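Local atomic coordinates of HIT domain-containing protein (Sulfolobus tokodaii, PDB entry 2EO4), a protein that probably binds and hydrolyses nucleotide phosphate compounds as a zinc-containing member of the histidine triad family, perhaps acting as an adenylylsulfatase. Residues A[4-9]-A[23-28]; A[12-17]-A[120-125]; A[64-69]-A[78-83]; A[38-43]-A[56-61]. All coordinates share one frame; numbering follows the deposited sequence.

Contact 1: residues A[4-9]-A[23-28]. With ZN (zinc ion), chain B.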
loop_
_atom_site.group_PDB
_atom_site.type_symbol
_atom_site.label_atom_id
_atom_site.label_comp_id
_atom_site.label_asym_id
_atom_site.label_seq_id
_atom_site.Cartn_x
_atom_site.Cartn_y
_atom_site.Cartn_z
ATOM N N CYS A 4 -15.108 12.621 1.775
ATOM C CA CYS A 4 -16.326 12.829 0.998
ATOM C C CYS A 4 -16.594 14.335 0.963
ATOM O O CYS A 4 -17.035 14.878 -0.052
ATOM C CB CYS A 4 -17.516 12.097 1.632
ATOM S SG CYS A 4 -17.578 10.313 1.300
ATOM N N SER A 5 -16.304 15.012 2.074
ATOM C CA SER A 5 -16.508 16.456 2.161
ATOM C C SER A 5 -15.606 17.207 1.189
ATOM O O SER A 5 -16.033 18.161 0.540
ATOM C CB SER A 5 -16.249 16.957 3.586
ATOM O OG SER A 5 -17.222 16.464 4.492
ATOM N N ILE A 6 -14.350 16.789 1.094
ATOM C CA ILE A 6 -13.426 17.443 0.185
ATOM C C ILE A 6 -13.851 17.177 -1.261
ATOM O O ILE A 6 -13.773 18.062 -2.112
ATOM C CB ILE A 6 -11.982 16.956 0.433
ATOM C CG1 ILE A 6 -11.511 17.468 1.801
ATOM C CG2 ILE A 6 -11.057 17.452 -0.668
ATOM C CD1 ILE A 6 -10.176 16.911 2.269
ATOM N N ILE A 7 -14.312 15.960 -1.532
ATOM C CA ILE A 7 -14.761 15.606 -2.875
ATOM C C ILE A 7 -15.942 16.484 -3.284
ATOM O O ILE A 7 -16.028 16.938 -4.431
ATOM C CB ILE A 7 -15.202 14.124 -2.943
ATOM C CG1 ILE A 7 -13.984 13.209 -2.782
ATOM C CG2 ILE A 7 -15.917 13.845 -4.264
ATOM C CD1 ILE A 7 -12.940 13.389 -3.856
ATOM N N ASN A 8 -16.846 16.721 -2.338
ATOM C CA ASN A 8 -18.034 17.533 -2.594
ATOM C C ASN A 8 -17.803 19.031 -2.420
ATOM O O ASN A 8 -18.749 19.822 -2.482
ATOM C CB ASN A 8 -19.183 17.083 -1.689
ATOM C CG ASN A 8 -19.624 15.659 -1.972
ATOM O OD1 ASN A 8 -19.780 15.269 -3.127
ATOM N ND2 ASN A 8 -19.839 14.879 -0.917
ATOM N N ARG A 9 -16.547 19.416 -2.205
ATOM C CA ARG A 9 -16.182 20.819 -2.031
ATOM C C ARG A 9 -16.880 21.481 -0.846
ATOM O O ARG A 9 -17.229 22.664 -0.900
ATOM C CB ARG A 9 -16.482 21.611 -3.309
ATOM C CG ARG A 9 -15.363 21.586 -4.348
ATOM C CD ARG A 9 -15.081 20.191 -4.892
ATOM N NE ARG A 9 -14.000 20.231 -5.875
ATOM C CZ ARG A 9 -13.606 19.196 -6.611
ATOM N NH1 ARG A 9 -14.200 18.019 -6.484
ATOM N NH2 ARG A 9 -12.617 19.345 -7.482
ATOM N N ALA A 23 -9.450 10.538 -6.926
ATOM C CA ALA A 23 -8.826 11.832 -6.711
ATOM C C ALA A 23 -7.597 11.659 -5.829
ATOM O O ALA A 23 -7.461 10.667 -5.113
ATOM C CB ALA A 23 -9.809 12.790 -6.047
ATOM N N ALA A 24 -6.696 12.626 -5.909
ATOM C CA ALA A 24 -5.487 12.634 -5.098
ATOM C C ALA A 24 -5.474 14.038 -4.512
ATOM O O ALA A 24 -5.616 15.022 -5.241
ATOM C CB ALA A 24 -4.256 12.398 -5.963
ATOM N N ILE A 25 -5.317 14.126 -3.196
ATOM C CA ILE A 25 -5.338 15.407 -2.503
ATOM C C ILE A 25 -4.123 15.558 -1.600
ATOM O O ILE A 25 -3.687 14.590 -0.983
ATOM C CB ILE A 25 -6.614 15.497 -1.643
ATOM C CG1 ILE A 25 -7.845 15.354 -2.546
ATOM C CG2 ILE A 25 -6.646 16.808 -0.866
ATOM C CD1 ILE A 25 -9.065 14.809 -1.832
ATOM N N LEU A 26 -3.573 16.766 -1.520
ATOM C CA LEU A 26 -2.425 16.986 -0.647
ATOM C C LEU A 26 -2.866 16.791 0.797
ATOM O O LEU A 26 -3.960 17.214 1.181
ATOM C CB LEU A 26 -1.870 18.408 -0.813
ATOM C CG LEU A 26 -1.150 18.741 -2.121
ATOM C CD1 LEU A 26 -0.733 20.208 -2.119
ATOM C CD2 LEU A 26 0.066 17.847 -2.275
ATOM N N ASP A 27 -2.023 16.136 1.589
ATOM C CA ASP A 27 -2.329 15.913 3.000
ATOM C C ASP A 27 -2.242 17.274 3.685
ATOM O O ASP A 27 -1.291 18.026 3.453
ATOM C CB ASP A 27 -1.308 14.948 3.614
ATOM C CG ASP A 27 -1.709 14.478 5.007
ATOM O OD1 ASP A 27 -1.889 15.329 5.903
ATOM O OD2 ASP A 27 -1.842 13.254 5.204
ATOM N N LYS A 28 -3.229 17.600 4.513
ATOM C CA LYS A 28 -3.229 18.888 5.205
ATOM C C LYS A 28 -2.127 19.003 6.263
ATOM O O LYS A 28 -1.625 20.094 6.519
ATOM C CB LYS A 28 -4.594 19.150 5.852
ATOM C CG LYS A 28 -4.683 20.490 6.586
ATOM C CD LYS A 28 -6.085 20.745 7.135
ATOM C CE LYS A 28 -6.136 22.058 7.908
ATOM N NZ LYS A 28 -7.500 22.376 8.420
HETATM ZN ZN ZN B . -16.055 9.251 2.717
#
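The last turn of helix 2-7 lies over one face of the sheet, at strand 22-26, with the CA atoms of Ile7 and Ala23 8.0 Å apart and those of Ile6 and Ile25 8.8 Å apart. No hydrogen bond joins the two segments. Methyl groups make the contact. CG2 of Ile6 meets CD1 of Ile25 at 3.5 Å, and the two side chains cross at a slant. In Ile6 it is the short branch that touches: CG2 sits anti to the backbone N, while CG1 turns back beside that N (chi1 -68°). Ile7 points past the strand at its base, but its second bend (chi2 -61°) brings CD1 to 3.9 Å from CB of Ala23. Phe15 also packs on Ile6 and Ala23, and Ile39 on Ile7. After Ile7 the helix ends in a Schellman motif, with Arg9 at positive phi. NH1 of Arg9 reaches back to O of Ile7 at 3.0 Å, with the oxygen close to the guanidinium plane. At the other end of the segment, SG of Cys4 binds the zinc ion at 2.3 Å, together with Cys1, His43 and His94. The helix is thus held by two different means: buried hydrocarbon against the sheet and a metal bond beside it.

Contact 2: residues A[12-17]-A[120-125]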
loop_
_atom_site.group_PDB
_atom_site.type_symbol
_atom_site.label_atom_id
_atom_site.label_comp_id
_atom_site.label_asym_id
_atom_site.label_seq_id
_atom_site.Cartn_x
_atom_site.Cartn_y
_atom_site.Cartn_z
ATOM N N GLU A 12 -12.202 22.377 2.463
ATOM C CA GLU A 12 -11.025 22.713 1.673
ATOM C C GLU A 12 -10.034 21.563 1.512
ATOM O O GLU A 12 -9.745 20.826 2.456
ATOM C CB GLU A 12 -10.313 23.918 2.289
ATOM C CG GLU A 12 -9.065 24.353 1.545
ATOM C CD GLU A 12 -8.465 25.622 2.119
ATOM O OE1 GLU A 12 -9.159 26.661 2.116
ATOM O OE2 GLU A 12 -7.303 25.580 2.576
ATOM N N GLY A 13 -9.519 21.433 0.294
ATOM C CA GLY A 13 -8.549 20.402 -0.026
ATOM C C GLY A 13 -7.909 20.753 -1.357
ATOM O O GLY A 13 -8.582 21.278 -2.245
ATOM N N TYR A 14 -6.613 20.489 -1.499
ATOM C CA TYR A 14 -5.913 20.784 -2.746
ATOM C C TYR A 14 -5.751 19.543 -3.620
ATOM O O TYR A 14 -4.939 18.669 -3.326
ATOM C CB TYR A 14 -4.531 21.386 -2.462
ATOM C CG TYR A 14 -4.582 22.806 -1.946
ATOM C CD1 TYR A 14 -4.994 23.083 -0.642
ATOM C CD2 TYR A 14 -4.244 23.877 -2.772
ATOM C CE1 TYR A 14 -5.070 24.396 -0.174
ATOM C CE2 TYR A 14 -4.315 25.192 -2.317
ATOM C CZ TYR A 14 -4.730 25.444 -1.018
ATOM O OH TYR A 14 -4.808 26.741 -0.564
ATOM N N PHE A 15 -6.525 19.479 -4.700
ATOM C CA PHE A 15 -6.465 18.347 -5.624
ATOM C C PHE A 15 -5.246 18.408 -6.537
ATOM O O PHE A 15 -4.919 19.470 -7.070
ATOM C CB PHE A 15 -7.708 18.307 -6.525
ATOM C CG PHE A 15 -8.976 17.944 -5.816
ATOM C CD1 PHE A 15 -9.565 18.824 -4.915
ATOM C CD2 PHE A 15 -9.595 16.721 -6.063
ATOM C CE1 PHE A 15 -10.754 18.494 -4.273
ATOM C CE2 PHE A 15 -10.784 16.380 -5.426
ATOM C CZ PHE A 15 -11.366 17.269 -4.530
ATOM N N VAL A 16 -4.582 17.270 -6.725
ATOM C CA VAL A 16 -3.444 17.203 -7.635
ATOM C C VAL A 16 -3.801 16.232 -8.758
ATOM O O VAL A 16 -3.103 16.144 -9.770
ATOM C CB VAL A 16 -2.134 16.744 -6.934
ATOM C CG1 VAL A 16 -1.725 17.773 -5.880
ATOM C CG2 VAL A 16 -2.311 15.367 -6.315
ATOM N N TYR A 17 -4.899 15.506 -8.566
ATOM C CA TYR A 17 -5.399 14.561 -9.561
ATOM C C TYR A 17 -6.877 14.300 -9.336
ATOM O O TYR A 17 -7.344 14.216 -8.199
ATOM C CB TYR A 17 -4.666 13.214 -9.495
ATOM C CG TYR A 17 -5.233 12.195 -10.470
ATOM C CD1 TYR A 17 -4.808 12.161 -11.796
ATOM C CD2 TYR A 17 -6.239 11.307 -10.079
ATOM C CE1 TYR A 17 -5.367 11.272 -12.713
ATOM C CE2 TYR A 17 -6.810 10.411 -10.990
ATOM C CZ TYR A 17 -6.366 10.402 -12.304
ATOM O OH TYR A 17 -6.921 9.527 -13.213
ATOM N N GLN A 120 0.831 23.525 6.958
ATOM C CA GLN A 120 1.786 24.438 6.338
ATOM C C GLN A 120 1.119 25.760 5.987
ATOM O O GLN A 120 -0.091 25.919 6.139
ATOM C CB GLN A 120 2.358 23.822 5.055
ATOM C CG GLN A 120 2.883 22.404 5.209
ATOM C CD GLN A 120 4.007 22.300 6.216
ATOM O OE1 GLN A 120 5.022 22.993 6.109
ATOM N NE2 GLN A 120 3.836 21.426 7.203
ATOM N N GLU A 121 1.919 26.712 5.519
ATOM C CA GLU A 121 1.387 28.006 5.115
ATOM C C GLU A 121 0.710 27.797 3.765
ATOM O O GLU A 121 1.055 26.866 3.038
ATOM C CB GLU A 121 2.518 29.029 4.985
ATOM C CG GLU A 121 3.232 29.317 6.296
ATOM C CD GLU A 121 2.276 29.755 7.392
ATOM O OE1 GLU A 121 1.548 30.748 7.184
ATOM O OE2 GLU A 121 2.251 29.106 8.461
ATOM N N LYS A 122 -0.252 28.652 3.438
ATOM C CA LYS A 122 -0.984 28.547 2.179
ATOM C C LYS A 122 -0.075 28.346 0.969
ATOM O O LYS A 122 -0.381 27.552 0.077
ATOM C CB LYS A 122 -1.842 29.797 1.961
ATOM C CG LYS A 122 -2.640 29.775 0.664
ATOM C CD LYS A 122 -3.377 31.085 0.424
ATOM C CE LYS A 122 -4.388 31.374 1.522
ATOM N NZ LYS A 122 -5.101 32.665 1.286
ATOM N N GLU A 123 1.041 29.066 0.945
ATOM C CA GLU A 123 1.995 28.991 -0.157
ATOM C C GLU A 123 2.453 27.568 -0.481
ATOM O O GLU A 123 2.657 27.225 -1.647
ATOM C CB GLU A 123 3.212 29.864 0.157
ATOM C CG GLU A 123 2.922 31.365 0.207
ATOM C CD GLU A 123 1.839 31.739 1.209
ATOM O OE1 GLU A 123 1.954 31.358 2.395
ATOM O OE2 GLU A 123 0.873 32.425 0.810
ATOM N N TYR A 124 2.619 26.746 0.551
ATOM C CA TYR A 124 3.047 25.360 0.371
ATOM C C TYR A 124 2.069 24.571 -0.495
ATOM O O TYR A 124 2.464 23.909 -1.455
ATOM C CB TYR A 124 3.172 24.666 1.732
ATOM C CG TYR A 124 3.215 23.150 1.655
ATOM C CD1 TYR A 124 4.411 22.475 1.425
ATOM C CD2 TYR A 124 2.047 22.398 1.791
ATOM C CE1 TYR A 124 4.448 21.081 1.334
ATOM C CE2 TYR A 124 2.070 21.003 1.696
ATOM C CZ TYR A 124 3.274 20.354 1.469
ATOM O OH TYR A 124 3.304 18.981 1.383
ATOM N N TYR A 125 0.790 24.638 -0.140
ATOM C CA TYR A 125 -0.248 23.911 -0.867
ATOM C C TYR A 125 -0.403 24.385 -2.305
ATOM O O TYR A 125 -0.586 23.578 -3.216
ATOM C CB TYR A 125 -1.585 24.042 -0.136
ATOM C CG TYR A 125 -1.529 23.550 1.294
ATOM C CD1 TYR A 125 -1.611 22.190 1.589
ATOM C CD2 TYR A 125 -1.333 24.444 2.346
ATOM C CE1 TYR A 125 -1.494 21.731 2.904
ATOM C CE2 TYR A 125 -1.214 23.999 3.658
ATOM C CZ TYR A 125 -1.292 22.644 3.931
ATOM O OH TYR A 125 -1.145 22.205 5.227
#
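Tyr14 lays one ring face over the CB of Tyr125. CB stands 3.4 Å from the centroid of the Tyr14 ring and only 6° off its normal, a CH-pi contact over the middle of the face. The nearest ring atom is CE1 of Tyr14, 3.5 Å from CB of Tyr125. The ring planes differ by 25°, but the centroids are 5.3 Å apart and displaced, so little of one ring lies over the other. Farther out, OH of Tyr14 passes CG of Lys122 at 3.9 Å, and the two side chains cross at about a right angle. The CG of Tyr14 lies beside its backbone N (chi1 -72°), which sends the ring toward the helix. Tyr125 is fixed at its far end. Its OH accepts an almost straight hydrogen bond from the backbone N of Gln120, 2.9 Å away, and also bonds to O of Lys28. With an alanine in place of Tyr14, CB of Tyr125 would probably lose the ring that covers it, leaving a gap between helix 122-143 and the segment that leads into strand 15-18. The contact sets the start of this C-terminal helix against the entry to an edge strand of the HIT sheet, just before the classic beta bulge at Val16 and Tyr17.

Contact 3: residues A[64-69]-A[78-83]. With PO4 (phosphate ion), chain C.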
loop_
_atom_site.group_PDB
_atom_site.type_symbol
_atom_site.label_atom_id
_atom_site.label_comp_id
_atom_site.label_asym_id
_atom_site.label_seq_id
_atom_site.Cartn_x
_atom_site.Cartn_y
_atom_site.Cartn_z
ATOM N N LEU A 64 0.349 6.343 -11.192
ATOM C CA LEU A 64 0.449 7.607 -11.918
ATOM C C LEU A 64 0.786 8.782 -11.006
ATOM O O LEU A 64 1.725 9.541 -11.268
ATOM C CB LEU A 64 -0.863 7.906 -12.652
ATOM C CG LEU A 64 -0.958 9.293 -13.300
ATOM C CD1 LEU A 64 0.152 9.457 -14.326
ATOM C CD2 LEU A 64 -2.324 9.466 -13.955
ATOM N N VAL A 65 0.015 8.935 -9.935
ATOM C CA VAL A 65 0.240 10.031 -9.008
ATOM C C VAL A 65 1.610 9.931 -8.344
ATOM O O VAL A 65 2.279 10.944 -8.154
ATOM C CB VAL A 65 -0.873 10.084 -7.941
ATOM C CG1 VAL A 65 -0.587 11.195 -6.931
ATOM C CG2 VAL A 65 -2.216 10.330 -8.626
ATOM N N SER A 66 2.030 8.714 -8.002
ATOM C CA SER A 66 3.336 8.519 -7.379
ATOM C C SER A 66 4.438 8.963 -8.344
ATOM O O SER A 66 5.374 9.659 -7.949
ATOM C CB SER A 66 3.543 7.048 -6.993
ATOM O OG SER A 66 2.678 6.666 -5.929
ATOM N N LEU A 67 4.337 8.554 -9.606
ATOM C CA LEU A 67 5.342 8.957 -10.586
ATOM C C LEU A 67 5.362 10.480 -10.682
ATOM O O LEU A 67 6.429 11.097 -10.735
ATOM C CB LEU A 67 5.034 8.346 -11.956
ATOM C CG LEU A 67 5.364 6.858 -12.110
ATOM C CD1 LEU A 67 4.777 6.315 -13.404
ATOM C CD2 LEU A 67 6.878 6.672 -12.080
ATOM N N GLY A 68 4.176 11.078 -10.691
ATOM C CA GLY A 68 4.072 12.525 -10.778
ATOM C C GLY A 68 4.722 13.233 -9.605
ATOM O O GLY A 68 5.475 14.188 -9.784
ATOM N N ILE A 69 4.430 12.771 -8.392
ATOM C CA ILE A 69 5.006 13.382 -7.202
ATOM C C ILE A 69 6.522 13.211 -7.155
ATOM O O ILE A 69 7.246 14.164 -6.862
ATOM C CB ILE A 69 4.394 12.782 -5.917
ATOM C CG1 ILE A 69 2.912 13.156 -5.828
ATOM C CG2 ILE A 69 5.149 13.293 -4.683
ATOM C CD1 ILE A 69 2.152 12.445 -4.708
ATOM N N LEU A 78 9.714 6.709 -2.215
ATOM C CA LEU A 78 8.335 6.960 -1.810
ATOM C C LEU A 78 7.860 5.815 -0.935
ATOM O O LEU A 78 8.209 4.664 -1.177
ATOM C CB LEU A 78 7.405 7.021 -3.022
ATOM C CG LEU A 78 7.655 8.044 -4.133
ATOM C CD1 LEU A 78 6.733 7.714 -5.305
ATOM C CD2 LEU A 78 7.411 9.455 -3.623
ATOM N N ARG A 79 7.068 6.152 0.079
ATOM C CA ARG A 79 6.479 5.163 0.973
ATOM C C ARG A 79 4.989 5.166 0.638
ATOM O O ARG A 79 4.354 6.215 0.698
ATOM C CB ARG A 79 6.639 5.579 2.442
ATOM C CG ARG A 79 8.066 5.689 2.961
ATOM C CD ARG A 79 8.102 6.476 4.274
ATOM N NE ARG A 79 7.207 5.913 5.287
ATOM C CZ ARG A 79 6.809 6.560 6.379
ATOM N NH1 ARG A 79 7.222 7.800 6.611
ATOM N NH2 ARG A 79 5.986 5.969 7.239
ATOM N N LEU A 80 4.442 4.010 0.267
ATOM C CA LEU A 80 3.015 3.902 -0.035
ATOM C C LEU A 80 2.376 3.061 1.061
ATOM O O LEU A 80 2.892 1.995 1.405
ATOM C CB LEU A 80 2.777 3.200 -1.370
ATOM C CG LEU A 80 3.449 3.783 -2.609
ATOM C CD1 LEU A 80 2.892 3.096 -3.846
ATOM C CD2 LEU A 80 3.227 5.275 -2.665
ATOM N N LEU A 81 1.267 3.527 1.616
ATOM C CA LEU A 81 0.622 2.741 2.657
ATOM C C LEU A 81 -0.842 3.063 2.864
ATOM O O LEU A 81 -1.325 4.137 2.509
ATOM C CB LEU A 81 1.349 2.916 3.992
ATOM C CG LEU A 81 1.294 4.300 4.645
ATOM C CD1 LEU A 81 1.464 4.160 6.150
ATOM C CD2 LEU A 81 2.377 5.192 4.063
ATOM N N THR A 82 -1.555 2.095 3.425
ATOM C CA THR A 82 -2.953 2.294 3.743
ATOM C C THR A 82 -3.177 1.528 5.029
ATOM O O THR A 82 -2.639 0.431 5.217
ATOM C CB THR A 82 -3.899 1.795 2.622
ATOM O OG1 THR A 82 -5.244 2.168 2.951
ATOM C CG2 THR A 82 -3.796 0.287 2.435
ATOM N N ASN A 83 -3.955 2.124 5.922
ATOM C CA ASN A 83 -4.220 1.524 7.219
ATOM C C ASN A 83 -5.645 1.037 7.359
ATOM O O ASN A 83 -6.583 1.692 6.910
ATOM C CB ASN A 83 -3.914 2.540 8.316
ATOM C CG ASN A 83 -2.485 3.019 8.267
ATOM O OD1 ASN A 83 -1.556 2.212 8.257
ATOM N ND2 ASN A 83 -2.295 4.340 8.246
HETATM P P PO4 C . -4.895 7.365 8.235
HETATM O O1 PO4 C . -4.717 8.577 7.401
HETATM O O2 PO4 C . -4.315 6.187 7.543
HETATM O O3 PO4 C . -4.202 7.566 9.542
HETATM O O4 PO4 C . -6.347 7.135 8.473
#
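No aromatic ring takes part here; the flat group touched is the peptide carbonyl of Ser66, whose O lies 3.6 Å from CD1 of Leu78. The same methyl also sits 3.7 Å from CB of Ser66, so Leu78 packs on backbone and side chain of one helix residue. Leu80, two residues along the strand, comes to the other end of that side chain: its CD2 is 3.6 Å from OG of Ser66. This is packing, not bonding. The OG lies beside the backbone N (chi1 -69°) and makes its hydrogen bond to O of Val62, one turn back in the helix. The small serine is consistent with the close approach of helix 52-72 to strand 77-84, with the CA atoms of Ser66 and Leu78 7.6 Å apart. At the far end of the strand, ND2 of Asn83 donates to O2 of a phosphate ion at 2.8 Å, with an N-H...O angle of 156°. The ion, probably from the crystallisation liquor, is also held by NE2 of His96 and of His98 and by the backbone N of Val91 and Ile92; this is consistent with a site for a substrate phosphate. The strand also pairs antiparallel with a strand of the second subunit, carrying the sheet across the dimer. Chemically the contact divides in two: the buried hydroxyl is satisfied inside its own helix, and the leucine methyls supply apolar cover without any bond between helix and strand.

Contact 4: residues A[38-43]-A[56-61]. With ZN (zinc ion), chain B.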
loop_
_atom_site.group_PDB
_atom_site.type_symbol
_atom_site.label_atom_id
_atom_site.label_comp_id
_atom_site.label_asym_id
_atom_site.label_seq_id
_atom_site.Cartn_x
_atom_site.Cartn_y
_atom_site.Cartn_z
ATOM N N VAL A 38 -4.396 9.330 -2.020
ATOM C CA VAL A 38 -5.125 8.932 -3.217
ATOM C C VAL A 38 -6.375 8.232 -2.723
ATOM O O VAL A 38 -6.300 7.313 -1.904
ATOM C CB VAL A 38 -4.309 7.964 -4.093
ATOM C CG1 VAL A 38 -5.102 7.612 -5.348
ATOM C CG2 VAL A 38 -2.980 8.604 -4.469
ATOM N N ILE A 39 -7.528 8.663 -3.215
ATOM C CA ILE A 39 -8.773 8.080 -2.753
ATOM C C ILE A 39 -9.813 7.791 -3.819
ATOM O O ILE A 39 -9.855 8.447 -4.865
ATOM C CB ILE A 39 -9.481 9.022 -1.752
ATOM C CG1 ILE A 39 -9.927 10.295 -2.483
ATOM C CG2 ILE A 39 -8.545 9.400 -0.615
ATOM C CD1 ILE A 39 -10.811 11.214 -1.664
ATOM N N PRO A 40 -10.648 6.773 -3.573
ATOM C CA PRO A 40 -11.709 6.447 -4.523
ATOM C C PRO A 40 -12.743 7.487 -4.083
ATOM O O PRO A 40 -12.794 7.823 -2.892
ATOM C CB PRO A 40 -12.146 5.043 -4.105
ATOM C CG PRO A 40 -10.939 4.484 -3.397
ATOM C CD PRO A 40 -10.449 5.673 -2.615
ATOM N N LYS A 41 -13.542 8.018 -5.000
ATOM C CA LYS A 41 -14.543 9.000 -4.594
ATOM C C LYS A 41 -15.651 8.329 -3.794
ATOM O O LYS A 41 -16.194 8.918 -2.856
ATOM C CB LYS A 41 -15.114 9.723 -5.817
ATOM C CG LYS A 41 -14.125 10.699 -6.429
ATOM C CD LYS A 41 -14.739 11.499 -7.559
ATOM C CE LYS A 41 -13.768 12.552 -8.066
ATOM N NZ LYS A 41 -14.402 13.441 -9.090
ATOM N N LYS A 42 -15.983 7.093 -4.159
ATOM C CA LYS A 42 -17.008 6.351 -3.437
ATOM C C LYS A 42 -16.463 6.016 -2.051
ATOM O O LYS A 42 -15.290 5.665 -1.903
ATOM C CB LYS A 42 -17.370 5.062 -4.174
ATOM C CG LYS A 42 -18.403 4.223 -3.440
ATOM C CD LYS A 42 -18.854 3.034 -4.269
ATOM C CE LYS A 42 -19.910 2.224 -3.533
ATOM N NZ LYS A 42 -20.399 1.077 -4.348
ATOM N N HIS A 43 -17.323 6.120 -1.043
ATOM C CA HIS A 43 -16.931 5.867 0.336
ATOM C C HIS A 43 -16.863 4.391 0.739
ATOM O O HIS A 43 -17.849 3.665 0.657
ATOM C CB HIS A 43 -17.895 6.600 1.278
ATOM C CG HIS A 43 -17.510 6.522 2.722
ATOM N ND1 HIS A 43 -16.780 7.507 3.354
ATOM C CD2 HIS A 43 -17.741 5.568 3.655
ATOM C CE1 HIS A 43 -16.579 7.161 4.614
ATOM N NE2 HIS A 43 -17.150 5.989 4.821
ATOM N N ALA A 56 -8.469 -2.258 -8.144
ATOM C CA ALA A 56 -7.631 -2.384 -9.331
ATOM C C ALA A 56 -7.331 -1.020 -9.940
ATOM O O ALA A 56 -6.184 -0.722 -10.283
ATOM C CB ALA A 56 -8.316 -3.282 -10.365
ATOM N N GLU A 57 -8.360 -0.191 -10.075
ATOM C CA GLU A 57 -8.176 1.135 -10.650
ATOM C C GLU A 57 -7.414 2.029 -9.679
ATOM O O GLU A 57 -6.630 2.879 -10.095
ATOM C CB GLU A 57 -9.532 1.759 -10.988
ATOM C CG GLU A 57 -9.439 3.082 -11.739
ATOM C CD GLU A 57 -8.534 3.010 -12.961
ATOM O OE1 GLU A 57 -8.612 2.011 -13.713
ATOM O OE2 GLU A 57 -7.748 3.960 -13.174
ATOM N N LEU A 58 -7.649 1.833 -8.384
ATOM C CA LEU A 58 -6.960 2.615 -7.360
ATOM C C LEU A 58 -5.453 2.395 -7.488
ATOM O O LEU A 58 -4.663 3.334 -7.405
ATOM C CB LEU A 58 -7.425 2.183 -5.964
ATOM C CG LEU A 58 -6.713 2.830 -4.766
ATOM C CD1 LEU A 58 -6.932 4.331 -4.788
ATOM C CD2 LEU A 58 -7.244 2.233 -3.466
ATOM N N ALA A 59 -5.059 1.145 -7.698
ATOM C CA ALA A 59 -3.641 0.818 -7.831
ATOM C C ALA A 59 -3.012 1.552 -9.013
ATOM O O ALA A 59 -1.868 1.999 -8.940
ATOM C CB ALA A 59 -3.463 -0.685 -7.999
ATOM N N LYS A 60 -3.764 1.665 -10.104
ATOM C CA LYS A 60 -3.274 2.340 -11.301
ATOM C C LYS A 60 -3.145 3.843 -11.080
ATOM O O LYS A 60 -2.199 4.473 -11.559
ATOM C CB LYS A 60 -4.211 2.052 -12.479
ATOM C CG LYS A 60 -4.302 0.574 -12.817
ATOM C CD LYS A 60 -5.289 0.306 -13.941
ATOM C CE LYS A 60 -5.475 -1.191 -14.148
ATOM N NZ LYS A 60 -6.423 -1.494 -15.256
ATOM N N VAL A 61 -4.099 4.422 -10.357
ATOM C CA VAL A 61 -4.056 5.849 -10.069
ATOM C C VAL A 61 -2.875 6.124 -9.137
ATOM O O VAL A 61 -2.153 7.104 -9.305
ATOM C CB VAL A 61 -5.370 6.330 -9.402
ATOM C CG1 VAL A 61 -5.224 7.769 -8.935
ATOM C CG2 VAL A 61 -6.526 6.220 -10.396
HETATM ZN ZN ZN B . -16.055 9.251 2.717
#
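The bond from His43 ND1 to the zinc ion, 2.0 Å long, is the shortest polar bond of segment 38-43, whose Val38 and Pro40 pack against Leu58 and Val61 of the helix. The His43 CG is anti to the backbone N (chi1 -174°), which swings the imidazole out to the metal. Cys1, Cys4 and His94 complete the site. On the other side of the ring, NE2 of His43 bonds to Glu45, a second-shell carboxylate that, with the zinc bond at ND1, probably limits the ring's rotation and is likely to polarise it.

The axes of strand 38-40 and helix 56-61 run nearly antiparallel, at 155°, and come within 8.9 Å. This is helix 52-72 of the HIT fold packed along one face of the antiparallel sheet. Side chains alternate along the strand: Val38 points to this helix, while Ile39 points away and packs on Ile7 and Phe3 of helix 2-7.

Val38 and Leu58 carry the contact. Val38 touches through one methyl, CG1. It meets CG1 of Val61 at 3.6 Å and CD1 of Leu58 at 3.8 Å, so it sits between residues three apart on the helix. The Val38 and Leu58 side chains run alongside each other in opposing senses, whereas Val38 and Val61 cross at a slant. The Leu58 CD1 also reaches CG of Pro40, at a looser 4.2 Å. No hydrogen bond crosses between the segments. Phe22 and Leu95 pack on both Pro40 and Leu58. On the helix, O of Ala59 accepts a hydrogen bond from the hydroxyl of Tyr47 of the second subunit.

From the N terminus, helix 2-7 opens contact 1, and the chain leading into strand 15-18 opens contact 2. Contact 1 closes first, at strand 22-26, so the two cross. Contact 4 then joins strand 36-40 to helix 52-72, and contact 3 joins a later part of that helix to strand 77-84. These two follow in series, and both lie within the long loop that contact 2 closes at helix 122-143. All four reach the same sheet. Contact 1 ties a helix to one face, while contacts 3 and 4 tie helix 52-72 to the other. Contacts 1 and 4 share the zinc ion. Contacts 3 and 4 also touch the second subunit.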